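Local coordinates for protein ElaA (Escherichia coli, PDB 5Z6N), which is probably an N-acetyltransferase of the GNAT superfamily, expected to move the acetyl group of acetyl coenzyme A onto an amine acceptor, at residues B[1-6]-B[52-57]; B[6-11]-B[45-50]; B[58-63]-B[81-86]; B[112-117]-B[127-132]. One frame throughout, in Å; residues are numbered along the deposited sequence.

Interaction 1. Residues B[1-6]-B[52-57]; sequences MIEWQD and LGWKND
Leu52 pairs with Gln5 where strand 3-8, at one edge of the GNAT sheet, runs antiparallel to strand 49-54. Leu52 N donates to Gln5 O at 3.0 Å, and Gln5 N returns the bond to Leu52 O at 3.1 Å. Both donors lie in the plane of the carbonyl they meet. Gly53 faces Trp4 in a non-hydrogen-bonded pair. Gly53 CA sits over one face of the indole, 4.0 Å from the centroid of its six-membered ring, as a CH-pi contact. Ile2 CG2 lies over the same face and touches Gly53 CA at 3.7 Å. An alanine in place of Trp4 removes this indole and would probably weaken the packing of the edge strand on helix 91-106. Trp54 N donates almost straight to Glu3 O at 2.9 Å. The return bond, Glu3 N to Trp54 O, is more bent (N-H...O 140°). Glu3 CG takes the crowded place between backbone N and carbonyl carbon (chi1 77°). This lays it alongside Trp54 CB at 3.6 Å. Gln5 crosses the indole of Trp54 obliquely, its amide turned 78° from the ring. At Lys55 the strand pairing has ended, and NZ comes within 4.3 Å of Met1 N, a like charge. Strand 59-67 flanks strand 49-54 on its other edge. Trp4 packs on helix 91-106, with a cation-pi contact to Lys98, while Leu52 and Trp54 face helix 14-31.

Interaction 2. Residues B[6-11]-B[45-50]; sequences DLHHSE and TGDNRH
The tight part of this contact is the backbone pairing of Leu7 with His50. Leu7 N donates to His50 O at 2.7 Å, and His50 N donates to Leu7 O at 2.6 Å. Each donor approaches nearly along the C=O axis. His9 N extends the pattern by bonding to Asn48 O at 3.2 Å. The ring of His50 meets His9 CB edge-on, with CE1 at 3.4 Å from that carbon. Arg49 and His8 form the non-hydrogen-bonded pair, and the buried Arg49 side chain folds back over strand 3-8 through a bend at chi3 (37°). Arg49 NE makes a salt bridge to Asp6 OD1 at 2.7 Å. The carboxylate and guanidinium planes are 74° apart. OD1 lies in the plane of the guanidinium, while NE meets it from above the carboxylate plane. Arg49 NH2 adds a weak bond to Asp6 O. Asp6 OD2 also bonds weakly to Thr102. The neighbouring guanidinium would probably help to keep Asp6 ionised.

The looser side is the type II' turn from Thr45 to Asn48, where Thr45 and Gly46 are exposed. His9 NE2 reaches in here and donates to Gly46 O at 3.1 Å, from well above the carbonyl plane. Thr45 N lies over the centre of the same imidazole. His8, with CG anti to the backbone N, sets CE1 at 3.3 Å from Asp47 OD1. Asn48 is held from elsewhere, by Lys67 N and Asp42 O. The arrangement is the antiparallel pairing of the first two strands of a GNAT fold, joined in sequence through helix 14-31.

Interaction 3. Residues B[58-63]-B[81-86]; sequences ELVAYA and IVSEAL
Val60 lays its CG2 against Leu86 CD2 at 3.7 Å, and the two side chains cross obliquely. Val60 CB also meets Ser83 OG at 3.3 Å. The contact belongs to the beta hairpin of strands 59-67 and 75-82, in the middle of the GNAT sheet. Val60 and Ala61 both face Gly53 of the adjoining strand 49-54, which makes a classic beta bulge. Ser83 OG takes the crowded place between backbone N and carbonyl carbon (chi1 74°), and this puts it against the valine. Ala61 and Val82 form a non-hydrogen-bonded pair, and Ala61 CA makes a CA-H...O contact with Ile81 O. Tyr62 and Ile81 share the other face, toward helix 14-31. Leu86 N bonds back to Ser83 O, so the chain turns as it leaves the strand. It then leads toward helix 91-106, whose start in GNAT enzymes usually grips the pyrophosphate of acetyl coenzyme A. Three backbone bonds join the segments here, at the hairpin's open end. Ser83 N meets Val60 O at 3.0 Å, far above the carbonyl plane. Tyr62 N meets Ile81 O at 3.1 Å, also above the plane. Ile81 N donates to Tyr62 O at 2.9 Å, within the carbonyl plane.

Interaction 4. Residues B[112-117]-B[127-132]; sequences VYLGAQ and FGFIPV
Phe129 carries most of this contact. From CB, its CG is anti to the carbonyl carbon and beside the backbone N (chi1 -67°), and the ring reaches across toward strand 112-117. CD2 is the first ring atom to come near that strand, at 4.1 Å from Val112 O. CE2 is the most crowded: it meets Leu114 CB at 3.6 Å and Val112 O at the same distance. Tyr113 C lies at the edge of the ring, near its plane. Val112 CG1 touches both CE2 and CZ, the tip, each at 3.7 Å. CZ also meets Leu114 CD1 at 3.8 Å. The leucine stands at about a right angle to the phenylalanine and the valine crosses it obliquely. An alanine at Phe129 removes the ring that meets Val112 and Leu114, and would probably loosen the packing across strand 143-148.

Away from this cluster, Tyr113 CE1 meets Val132 CG2 at 3.8 Å, with the methyl at the edge of the tyrosine ring.

The strands are not neighbours in the sheet. Strand 143-148 is inserted between them, as in the C-terminal part of the GNAT fold, and their axes come no closer than 8.6 Å, at 58° to each other. Met146 of that middle strand also touches Phe129. Helix 91-106 packs on Val112 and Leu114. No hydrogen bond joins the two segments. The side-chain contacts are apolar and the ring also meets backbone atoms of Val112 and Tyr113, so the contact depends on shape and burial and not on directed bonds.

In the fold
Interactions 1 and 2 hold the same two strands, 3-8 and 49-54, and share Asp6. Both are partly buried, as suits a pairing at the sheet's edge. Interaction 1 is mostly backbone pairing with aromatic cover. Interaction 2 adds a salt bridge and histidines near a turn. Interaction 3 is buried and continues the same sheet: Gly53 of interaction 1 bonds to Val60 and Ala61, and His50 of interaction 2 packs on Tyr62. Interaction 4 is also buried, but its centre lies about 25 Å from that of interaction 1, on the opposite side of the chain's centre. It joins strands across an intervening one, by packing alone, without a hydrogen bond.

Interaction 1. Residues B[1-6]-B[52-57]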
loop_
_atom_site.group_PDB
_atom_site.type_symbol
_atom_site.label_atom_id
_atom_site.label_comp_id
_atom_site.label_asym_id
_atom_site.label_seq_id
_atom_site.Cartn_x
_atom_site.Cartn_y
_atom_site.Cartn_z
ATOM N N MET B 1 1.617 1.548 27.009
ATOM C CA MET B 1 0.834 2.772 26.932
ATOM C C MET B 1 0.558 3.131 25.478
ATOM O O MET B 1 1.020 4.151 24.967
ATOM C CB MET B 1 1.555 3.905 27.658
ATOM C CG MET B 1 1.715 3.614 29.134
ATOM S SD MET B 1 2.679 4.821 30.043
ATOM C CE MET B 1 2.549 4.148 31.696
ATOM N N ILE B 2 -0.206 2.265 24.819
ATOM C CA ILE B 2 -0.559 2.450 23.416
ATOM C C ILE B 2 -1.710 3.440 23.323
ATOM O O ILE B 2 -2.746 3.267 23.977
ATOM C CB ILE B 2 -0.933 1.103 22.772
ATOM C CG1 ILE B 2 0.274 0.161 22.748
ATOM C CG2 ILE B 2 -1.519 1.311 21.373
ATOM C CD1 ILE B 2 -0.081 -1.286 23.032
ATOM N N GLU B 3 -1.532 4.483 22.517
ATOM C CA GLU B 3 -2.614 5.412 22.225
ATOM C C GLU B 3 -3.407 4.878 21.039
ATOM O O GLU B 3 -2.827 4.384 20.066
ATOM C CB GLU B 3 -2.083 6.819 21.937
ATOM C CG GLU B 3 -1.462 7.019 20.559
ATOM C CD GLU B 3 -1.236 8.485 20.220
ATOM O OE1 GLU B 3 -0.131 8.821 19.744
ATOM O OE2 GLU B 3 -2.162 9.299 20.429
ATOM N N TRP B 4 -4.728 4.944 21.141
ATOM C CA TRP B 4 -5.608 4.477 20.085
ATOM C C TRP B 4 -6.288 5.661 19.414
ATOM O O TRP B 4 -6.615 6.664 20.058
ATOM C CB TRP B 4 -6.659 3.504 20.627
ATOM C CG TRP B 4 -6.067 2.246 21.182
ATOM C CD1 TRP B 4 -5.635 2.043 22.458
ATOM C CD2 TRP B 4 -5.843 1.014 20.481
ATOM N NE1 TRP B 4 -5.153 0.763 22.596
ATOM C CE2 TRP B 4 -5.269 0.111 21.397
ATOM C CE3 TRP B 4 -6.065 0.588 19.167
ATOM C CZ2 TRP B 4 -4.915 -1.190 21.043
ATOM C CZ3 TRP B 4 -5.711 -0.708 18.817
ATOM C CH2 TRP B 4 -5.142 -1.577 19.752
ATOM N N GLN B 5 -6.478 5.542 18.103
ATOM C CA GLN B 5 -7.181 6.544 17.318
ATOM C C GLN B 5 -8.276 5.859 16.518
ATOM O O GLN B 5 -8.019 4.866 15.832
ATOM C CB GLN B 5 -6.221 7.296 16.387
ATOM C CG GLN B 5 -4.982 7.841 17.077
ATOM C CD GLN B 5 -4.180 8.759 16.175
ATOM O OE1 GLN B 5 -3.888 8.417 15.036
ATOM N NE2 GLN B 5 -3.825 9.931 16.679
ATOM N N ASP B 6 -9.496 6.379 16.628
ATOM C CA ASP B 6 -10.667 5.860 15.928
ATOM C C ASP B 6 -10.988 6.875 14.836
ATOM O O ASP B 6 -11.755 7.816 15.031
ATOM C CB ASP B 6 -11.846 5.639 16.920
ATOM C CG ASP B 6 -13.165 5.352 16.219
ATOM O OD1 ASP B 6 -13.150 4.983 15.027
ATOM O OD2 ASP B 6 -14.221 5.451 16.880
ATOM N N LEU B 52 -6.232 2.599 14.884
ATOM C CA LEU B 52 -4.780 2.500 14.853
ATOM C C LEU B 52 -4.251 2.441 16.277
ATOM O O LEU B 52 -4.640 3.257 17.120
ATOM C CB LEU B 52 -4.154 3.699 14.122
ATOM C CG LEU B 52 -4.825 4.260 12.862
ATOM C CD1 LEU B 52 -4.189 5.557 12.407
ATOM C CD2 LEU B 52 -4.774 3.259 11.759
ATOM N N GLY B 53 -3.368 1.482 16.541
ATOM C CA GLY B 53 -2.664 1.442 17.807
ATOM C C GLY B 53 -1.252 1.966 17.646
ATOM O O GLY B 53 -0.471 1.411 16.867
ATOM N N TRP B 54 -0.909 3.037 18.359
ATOM C CA TRP B 54 0.391 3.685 18.228
ATOM C C TRP B 54 1.221 3.480 19.488
ATOM O O TRP B 54 0.734 3.697 20.603
ATOM C CB TRP B 54 0.232 5.180 17.944
ATOM C CG TRP B 54 -0.192 5.484 16.539
ATOM C CD1 TRP B 54 -1.457 5.748 16.101
ATOM C CD2 TRP B 54 0.655 5.557 15.386
ATOM N NE1 TRP B 54 -1.450 5.978 14.746
ATOM C CE2 TRP B 54 -0.165 5.867 14.283
ATOM C CE3 TRP B 54 2.028 5.393 15.181
ATOM C CZ2 TRP B 54 0.342 6.011 12.994
ATOM C CZ3 TRP B 54 2.529 5.534 13.903
ATOM C CH2 TRP B 54 1.689 5.842 12.826
ATOM N N LYS B 55 2.475 3.072 19.307
ATOM C CA LYS B 55 3.445 2.933 20.391
ATOM C C LYS B 55 4.646 3.801 20.030
ATOM O O LYS B 55 5.609 3.323 19.423
ATOM C CB LYS B 55 3.846 1.469 20.606
ATOM C CG LYS B 55 4.801 1.264 21.765
ATOM C CD LYS B 55 5.033 -0.210 22.065
ATOM C CE LYS B 55 5.421 -0.405 23.517
ATOM N NZ LYS B 55 4.957 0.737 24.368
ATOM N N ASN B 56 4.572 5.085 20.395
ATOM C CA ASN B 56 5.640 6.052 20.152
ATOM C C ASN B 56 6.046 6.377 18.720
ATOM O O ASN B 56 7.236 6.370 18.391
ATOM C CB ASN B 56 6.891 5.686 20.953
ATOM C CG ASN B 56 6.574 5.316 22.390
ATOM O OD1 ASN B 56 5.998 6.109 23.140
ATOM N ND2 ASN B 56 6.935 4.101 22.777
ATOM N N ASP B 57 5.059 6.662 17.870
ATOM C CA ASP B 57 5.283 6.991 16.458
ATOM C C ASP B 57 5.584 5.672 15.748
ATOM O O ASP B 57 6.355 5.614 14.787
ATOM C CB ASP B 57 6.362 8.031 16.163
ATOM C CG ASP B 57 6.050 9.381 16.775
ATOM O OD1 ASP B 57 5.608 9.424 17.944
ATOM O OD2 ASP B 57 6.249 10.400 16.084
#

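Interaction 2. Residues B[6-11]-B[45-50]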
loop_
_atom_site.group_PDB
_atom_site.type_symbol
_atom_site.label_atom_id
_atom_site.label_comp_id
_atom_site.label_asym_id
_atom_site.label_seq_id
_atom_site.Cartn_x
_atom_site.Cartn_y
_atom_site.Cartn_z
ATOM N N ASP B 6 -9.496 6.379 16.628
ATOM C CA ASP B 6 -10.667 5.860 15.928
ATOM C C ASP B 6 -10.988 6.875 14.836
ATOM O O ASP B 6 -11.755 7.816 15.031
ATOM C CB ASP B 6 -11.846 5.639 16.920
ATOM C CG ASP B 6 -13.165 5.352 16.219
ATOM O OD1 ASP B 6 -13.150 4.983 15.027
ATOM O OD2 ASP B 6 -14.221 5.451 16.880
ATOM N N LEU B 7 -10.395 6.667 13.668
ATOM C CA LEU B 7 -10.402 7.662 12.604
ATOM C C LEU B 7 -11.440 7.301 11.554
ATOM O O LEU B 7 -11.374 6.221 10.960
ATOM C CB LEU B 7 -9.020 7.756 11.960
ATOM C CG LEU B 7 -7.835 8.112 12.863
ATOM C CD1 LEU B 7 -6.701 8.650 12.039
ATOM C CD2 LEU B 7 -8.217 9.110 13.947
ATOM N N HIS B 8 -12.394 8.203 11.328
ATOM C CA HIS B 8 -13.098 8.185 10.058
ATOM C C HIS B 8 -12.085 8.463 8.957
ATOM O O HIS B 8 -11.086 9.157 9.169
ATOM C CB HIS B 8 -14.226 9.220 10.035
ATOM C CG HIS B 8 -15.059 9.173 8.790
ATOM N ND1 HIS B 8 -16.249 8.481 8.723
ATOM C CD2 HIS B 8 -14.872 9.717 7.563
ATOM C CE1 HIS B 8 -16.760 8.600 7.511
ATOM N NE2 HIS B 8 -15.944 9.346 6.787
ATOM N N HIS B 9 -12.326 7.898 7.776
ATOM C CA HIS B 9 -11.316 7.969 6.725
ATOM C C HIS B 9 -11.014 9.403 6.307
ATOM O O HIS B 9 -9.928 9.665 5.774
ATOM C CB HIS B 9 -11.758 7.149 5.513
ATOM C CG HIS B 9 -12.903 7.748 4.759
ATOM N ND1 HIS B 9 -12.720 8.620 3.708
ATOM C CD2 HIS B 9 -14.241 7.601 4.898
ATOM C CE1 HIS B 9 -13.896 8.985 3.232
ATOM N NE2 HIS B 9 -14.836 8.379 3.935
ATOM N N SER B 10 -11.939 10.337 6.544
ATOM C CA SER B 10 -11.703 11.732 6.184
ATOM C C SER B 10 -10.678 12.399 7.093
ATOM O O SER B 10 -10.052 13.382 6.683
ATOM C CB SER B 10 -13.017 12.515 6.223
ATOM O OG SER B 10 -13.485 12.682 7.551
ATOM N N GLU B 11 -10.491 11.887 8.307
ATOM C CA GLU B 11 -9.543 12.457 9.255
ATOM C C GLU B 11 -8.116 11.973 9.033
ATOM O O GLU B 11 -7.189 12.540 9.622
ATOM C CB GLU B 11 -9.967 12.116 10.684
ATOM C CG GLU B 11 -11.382 12.544 11.050
ATOM C CD GLU B 11 -11.904 11.829 12.280
ATOM O OE1 GLU B 11 -11.123 11.649 13.234
ATOM O OE2 GLU B 11 -13.093 11.453 12.289
ATOM N N THR B 45 -14.000 5.716 1.556
ATOM C CA THR B 45 -15.321 5.825 0.959
ATOM C C THR B 45 -16.335 5.583 2.067
ATOM O O THR B 45 -16.075 4.842 3.021
ATOM C CB THR B 45 -15.613 4.921 -0.248
ATOM O OG1 THR B 45 -16.760 5.419 -0.954
ATOM C CG2 THR B 45 -15.878 3.493 0.192
ATOM N N GLY B 46 -17.488 6.244 1.935
ATOM C CA GLY B 46 -18.625 6.043 2.813
ATOM C C GLY B 46 -18.417 6.482 4.245
ATOM O O GLY B 46 -17.804 7.523 4.502
ATOM N N ASP B 47 -18.941 5.693 5.186
ATOM C CA ASP B 47 -18.794 5.938 6.616
ATOM C C ASP B 47 -17.746 5.028 7.247
ATOM O O ASP B 47 -17.858 4.669 8.425
ATOM C CB ASP B 47 -20.139 5.763 7.325
ATOM C CG ASP B 47 -20.393 6.832 8.369
ATOM O OD1 ASP B 47 -19.952 7.984 8.164
ATOM O OD2 ASP B 47 -21.041 6.524 9.391
ATOM N N ASN B 48 -16.731 4.642 6.482
ATOM C CA ASN B 48 -15.768 3.646 6.921
ATOM C C ASN B 48 -14.690 4.282 7.783
ATOM O O ASN B 48 -14.204 5.377 7.488
ATOM C CB ASN B 48 -15.142 2.943 5.718
ATOM C CG ASN B 48 -16.141 2.097 4.961
ATOM O OD1 ASN B 48 -17.204 1.759 5.481
ATOM N ND2 ASN B 48 -15.804 1.740 3.732
ATOM N N ARG B 49 -14.316 3.575 8.847
ATOM C CA ARG B 49 -13.407 4.079 9.864
ATOM C C ARG B 49 -12.193 3.168 9.964
ATOM O O ARG B 49 -12.226 2.004 9.554
ATOM C CB ARG B 49 -14.095 4.155 11.238
ATOM C CG ARG B 49 -15.568 4.535 11.181
ATOM C CD ARG B 49 -16.109 4.894 12.556
ATOM N NE ARG B 49 -15.122 5.610 13.354
ATOM C CZ ARG B 49 -15.121 6.930 13.514
ATOM N NH1 ARG B 49 -16.048 7.671 12.925
ATOM N NH2 ARG B 49 -14.190 7.517 14.250
ATOM N N HIS B 50 -11.119 3.708 10.535
ATOM C CA HIS B 50 -9.905 2.951 10.798
ATOM C C HIS B 50 -9.471 3.160 12.242
ATOM O O HIS B 50 -9.597 4.261 12.789
ATOM C CB HIS B 50 -8.762 3.353 9.852
ATOM C CG HIS B 50 -9.170 3.473 8.412
ATOM N ND1 HIS B 50 -9.918 4.532 7.932
ATOM C CD2 HIS B 50 -8.959 2.650 7.356
ATOM C CE1 HIS B 50 -10.128 4.363 6.638
ATOM N NE2 HIS B 50 -9.561 3.228 6.265
#

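Interaction 3. Residues B[58-63]-B[81-86]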
loop_
_atom_site.group_PDB
_atom_site.type_symbol
_atom_site.label_atom_id
_atom_site.label_comp_id
_atom_site.label_asym_id
_atom_site.label_seq_id
_atom_site.Cartn_x
_atom_site.Cartn_y
_atom_site.Cartn_z
ATOM N N GLU B 58 4.953 4.601 16.222
ATOM C CA GLU B 58 5.030 3.301 15.573
ATOM C C GLU B 58 3.644 2.678 15.577
ATOM O O GLU B 58 2.997 2.612 16.627
ATOM C CB GLU B 58 6.032 2.381 16.276
ATOM C CG GLU B 58 6.351 1.117 15.493
ATOM C CD GLU B 58 7.837 0.830 15.424
ATOM O OE1 GLU B 58 8.346 0.625 14.303
ATOM O OE2 GLU B 58 8.482 0.805 16.492
ATOM N N LEU B 59 3.187 2.241 14.406
ATOM C CA LEU B 59 1.855 1.667 14.259
ATOM C C LEU B 59 1.949 0.169 14.508
ATOM O O LEU B 59 2.466 -0.577 13.669
ATOM C CB LEU B 59 1.285 1.956 12.876
ATOM C CG LEU B 59 -0.072 1.293 12.662
ATOM C CD1 LEU B 59 -1.124 1.957 13.520
ATOM C CD2 LEU B 59 -0.455 1.347 11.216
ATOM N N VAL B 60 1.440 -0.269 15.660
ATOM C CA VAL B 60 1.614 -1.631 16.142
ATOM C C VAL B 60 0.288 -2.368 16.285
ATOM O O VAL B 60 0.255 -3.466 16.840
ATOM C CB VAL B 60 2.394 -1.645 17.471
ATOM C CG1 VAL B 60 3.765 -1.002 17.284
ATOM C CG2 VAL B 60 1.608 -0.924 18.553
ATOM N N ALA B 61 -0.807 -1.790 15.793
ATOM C CA ALA B 61 -2.121 -2.414 15.855
ATOM C C ALA B 61 -3.056 -1.667 14.919
ATOM O O ALA B 61 -2.985 -0.440 14.820
ATOM C CB ALA B 61 -2.684 -2.407 17.283
ATOM N N TYR B 62 -3.936 -2.406 14.244
ATOM C CA TYR B 62 -4.786 -1.800 13.230
ATOM C C TYR B 62 -5.982 -2.695 12.940
ATOM O O TYR B 62 -5.875 -3.924 12.986
ATOM C CB TYR B 62 -4.008 -1.541 11.931
ATOM C CG TYR B 62 -4.885 -1.106 10.770
ATOM C CD1 TYR B 62 -5.160 0.229 10.562
ATOM C CD2 TYR B 62 -5.448 -2.032 9.900
ATOM C CE1 TYR B 62 -5.957 0.642 9.529
ATOM C CE2 TYR B 62 -6.249 -1.629 8.865
ATOM C CZ TYR B 62 -6.500 -0.289 8.682
ATOM O OH TYR B 62 -7.297 0.136 7.647
ATOM N N ALA B 63 -7.110 -2.061 12.620
ATOM C CA ALA B 63 -8.276 -2.741 12.076
ATOM C C ALA B 63 -9.145 -1.707 11.377
ATOM O O ALA B 63 -9.193 -0.543 11.784
ATOM C CB ALA B 63 -9.070 -3.473 13.162
ATOM N N ILE B 81 -4.692 -6.519 12.768
ATOM C CA ILE B 81 -3.245 -6.676 12.875
ATOM C C ILE B 81 -2.760 -6.313 14.268
ATOM O O ILE B 81 -3.238 -5.352 14.880
ATOM C CB ILE B 81 -2.482 -5.818 11.843
ATOM C CG1 ILE B 81 -2.971 -6.096 10.425
ATOM C CG2 ILE B 81 -0.994 -6.096 11.939
ATOM C CD1 ILE B 81 -2.316 -5.222 9.391
ATOM N N VAL B 82 -1.803 -7.095 14.761
ATOM C CA VAL B 82 -0.848 -6.681 15.777
ATOM C C VAL B 82 0.543 -6.860 15.186
ATOM O O VAL B 82 0.818 -7.871 14.528
ATOM C CB VAL B 82 -0.998 -7.494 17.079
ATOM C CG1 VAL B 82 0.127 -7.157 18.043
ATOM C CG2 VAL B 82 -2.358 -7.247 17.713
ATOM N N SER B 83 1.412 -5.873 15.392
ATOM C CA SER B 83 2.768 -5.965 14.862
ATOM C C SER B 83 3.546 -7.052 15.597
ATOM O O SER B 83 3.439 -7.197 16.818
ATOM C CB SER B 83 3.481 -4.616 14.969
ATOM O OG SER B 83 3.857 -4.329 16.302
ATOM N N GLU B 84 4.342 -7.817 14.836
ATOM C CA GLU B 84 4.866 -9.087 15.337
ATOM C C GLU B 84 5.775 -8.916 16.544
ATOM O O GLU B 84 5.929 -9.855 17.335
ATOM C CB GLU B 84 5.602 -9.842 14.231
ATOM C CG GLU B 84 6.447 -8.975 13.314
ATOM C CD GLU B 84 5.773 -8.736 11.979
ATOM O OE1 GLU B 84 4.903 -7.842 11.897
ATOM O OE2 GLU B 84 6.110 -9.460 11.020
ATOM N N ALA B 85 6.381 -7.742 16.709
ATOM C CA ALA B 85 7.202 -7.509 17.889
ATOM C C ALA B 85 6.376 -7.468 19.170
ATOM O O ALA B 85 6.937 -7.640 20.257
ATOM C CB ALA B 85 7.988 -6.205 17.733
ATOM N N LEU B 86 5.060 -7.269 19.067
ATOM C CA LEU B 86 4.221 -6.987 20.228
ATOM C C LEU B 86 3.151 -8.046 20.477
ATOM O O LEU B 86 2.177 -7.767 21.184
ATOM C CB LEU B 86 3.548 -5.620 20.079
ATOM C CG LEU B 86 4.284 -4.382 20.581
ATOM C CD1 LEU B 86 5.333 -3.930 19.583
ATOM C CD2 LEU B 86 3.289 -3.276 20.865
#

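Interaction 4. Residues B[112-117]-B[127-132]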
loop_
_atom_site.group_PDB
_atom_site.type_symbol
_atom_site.label_atom_id
_atom_site.label_comp_id
_atom_site.label_asym_id
_atom_site.label_seq_id
_atom_site.Cartn_x
_atom_site.Cartn_y
_atom_site.Cartn_z
ATOM N N VAL B 112 -22.071 -7.602 13.568
ATOM C CA VAL B 112 -20.718 -7.381 13.076
ATOM C C VAL B 112 -20.232 -8.659 12.415
ATOM O O VAL B 112 -20.180 -9.711 13.061
ATOM C CB VAL B 112 -19.764 -6.960 14.203
ATOM C CG1 VAL B 112 -18.328 -7.258 13.813
ATOM C CG2 VAL B 112 -19.942 -5.490 14.518
ATOM N N TYR B 113 -19.868 -8.584 11.152
ATOM C CA TYR B 113 -19.288 -9.711 10.476
ATOM C C TYR B 113 -17.773 -9.585 10.471
ATOM O O TYR B 113 -17.271 -8.505 10.485
ATOM C CB TYR B 113 -19.803 -9.810 9.042
ATOM C CG TYR B 113 -19.242 -10.979 8.287
ATOM C CD1 TYR B 113 -19.813 -12.208 8.390
ATOM C CD2 TYR B 113 -18.108 -10.854 7.516
ATOM C CE1 TYR B 113 -19.291 -13.280 7.739
ATOM C CE2 TYR B 113 -17.575 -11.927 6.875
ATOM C CZ TYR B 113 -18.181 -13.129 6.979
ATOM O OH TYR B 113 -17.682 -14.204 6.354
ATOM N N LEU B 114 -17.070 -10.699 10.411
ATOM C CA LEU B 114 -15.652 -10.673 10.355
ATOM C C LEU B 114 -15.062 -11.885 9.666
ATOM O O LEU B 114 -15.355 -13.012 9.977
ATOM C CB LEU B 114 -15.103 -10.514 11.766
ATOM C CG LEU B 114 -13.631 -10.628 12.147
ATOM C CD1 LEU B 114 -13.434 -9.945 13.472
ATOM C CD2 LEU B 114 -13.186 -12.071 12.230
ATOM N N GLY B 115 -14.221 -11.652 8.693
ATOM C CA GLY B 115 -13.603 -12.753 8.008
ATOM C C GLY B 115 -12.362 -13.096 8.766
ATOM O O GLY B 115 -11.656 -12.232 9.173
ATOM N N ALA B 116 -12.070 -14.352 8.959
ATOM C CA ALA B 116 -10.960 -14.672 9.839
ATOM C C ALA B 116 -10.212 -15.878 9.302
ATOM O O ALA B 116 -10.569 -16.460 8.274
ATOM C CB ALA B 116 -11.450 -14.946 11.265
ATOM N N GLN B 117 -9.155 -16.242 10.017
ATOM C CA GLN B 117 -8.493 -17.519 9.842
ATOM C C GLN B 117 -9.231 -18.592 10.636
ATOM O O GLN B 117 -10.038 -18.300 11.523
ATOM C CB GLN B 117 -7.047 -17.434 10.318
ATOM C CG GLN B 117 -6.234 -16.326 9.664
ATOM C CD GLN B 117 -5.660 -16.728 8.318
ATOM O OE1 GLN B 117 -6.341 -16.678 7.303
ATOM N NE2 GLN B 117 -4.400 -17.131 8.308
ATOM N N PHE B 127 -14.998 -12.950 21.909
ATOM C CA PHE B 127 -15.564 -11.613 21.803
ATOM C C PHE B 127 -17.033 -11.631 21.402
ATOM O O PHE B 127 -17.619 -10.565 21.190
ATOM C CB PHE B 127 -14.765 -10.776 20.802
ATOM C CG PHE B 127 -13.384 -10.430 21.270
ATOM C CD1 PHE B 127 -13.165 -9.298 22.036
ATOM C CD2 PHE B 127 -12.306 -11.232 20.944
ATOM C CE1 PHE B 127 -11.898 -8.977 22.472
ATOM C CE2 PHE B 127 -11.035 -10.917 21.377
ATOM C CZ PHE B 127 -10.832 -9.787 22.142
ATOM N N GLY B 128 -17.638 -12.811 21.285
ATOM C CA GLY B 128 -19.037 -12.924 20.934
ATOM C C GLY B 128 -19.318 -13.378 19.519
ATOM O O GLY B 128 -20.491 -13.444 19.132
ATOM N N PHE B 129 -18.290 -13.678 18.735
ATOM C CA PHE B 129 -18.489 -14.183 17.387
ATOM C C PHE B 129 -18.790 -15.675 17.415
ATOM O O PHE B 129 -18.328 -16.409 18.293
ATOM C CB PHE B 129 -17.248 -13.937 16.527
ATOM C CG PHE B 129 -16.976 -12.488 16.240
ATOM C CD1 PHE B 129 -16.324 -11.693 17.168
ATOM C CD2 PHE B 129 -17.354 -11.928 15.031
ATOM C CE1 PHE B 129 -16.065 -10.358 16.901
ATOM C CE2 PHE B 129 -17.100 -10.594 14.757
ATOM C CZ PHE B 129 -16.457 -9.808 15.697
ATOM N N ILE B 130 -19.574 -16.121 16.439
ATOM C CA ILE B 130 -19.758 -17.549 16.206
ATOM C C ILE B 130 -19.610 -17.804 14.711
ATOM O O ILE B 130 -19.983 -16.945 13.899
ATOM C CB ILE B 130 -21.115 -18.051 16.733
ATOM C CG1 ILE B 130 -22.250 -17.096 16.347
ATOM C CG2 ILE B 130 -21.052 -18.242 18.246
ATOM C CD1 ILE B 130 -23.638 -17.572 16.768
ATOM N N PRO B 131 -19.051 -18.941 14.309
ATOM C CA PRO B 131 -18.997 -19.283 12.884
ATOM C C PRO B 131 -20.369 -19.208 12.230
ATOM O O PRO B 131 -21.355 -19.742 12.743
ATOM C CB PRO B 131 -18.451 -20.717 12.885
ATOM C CG PRO B 131 -18.506 -21.176 14.326
ATOM C CD PRO B 131 -18.346 -19.933 15.135
ATOM N N VAL B 132 -20.424 -18.519 11.093
ATOM C CA VAL B 132 -21.608 -18.459 10.246
ATOM C C VAL B 132 -21.311 -19.023 8.858
ATOM O O VAL B 132 -21.942 -18.634 7.883
ATOM C CB VAL B 132 -22.157 -17.023 10.154
ATOM C CG1 VAL B 132 -22.705 -16.575 11.490
ATOM C CG2 VAL B 132 -21.074 -16.071 9.684
#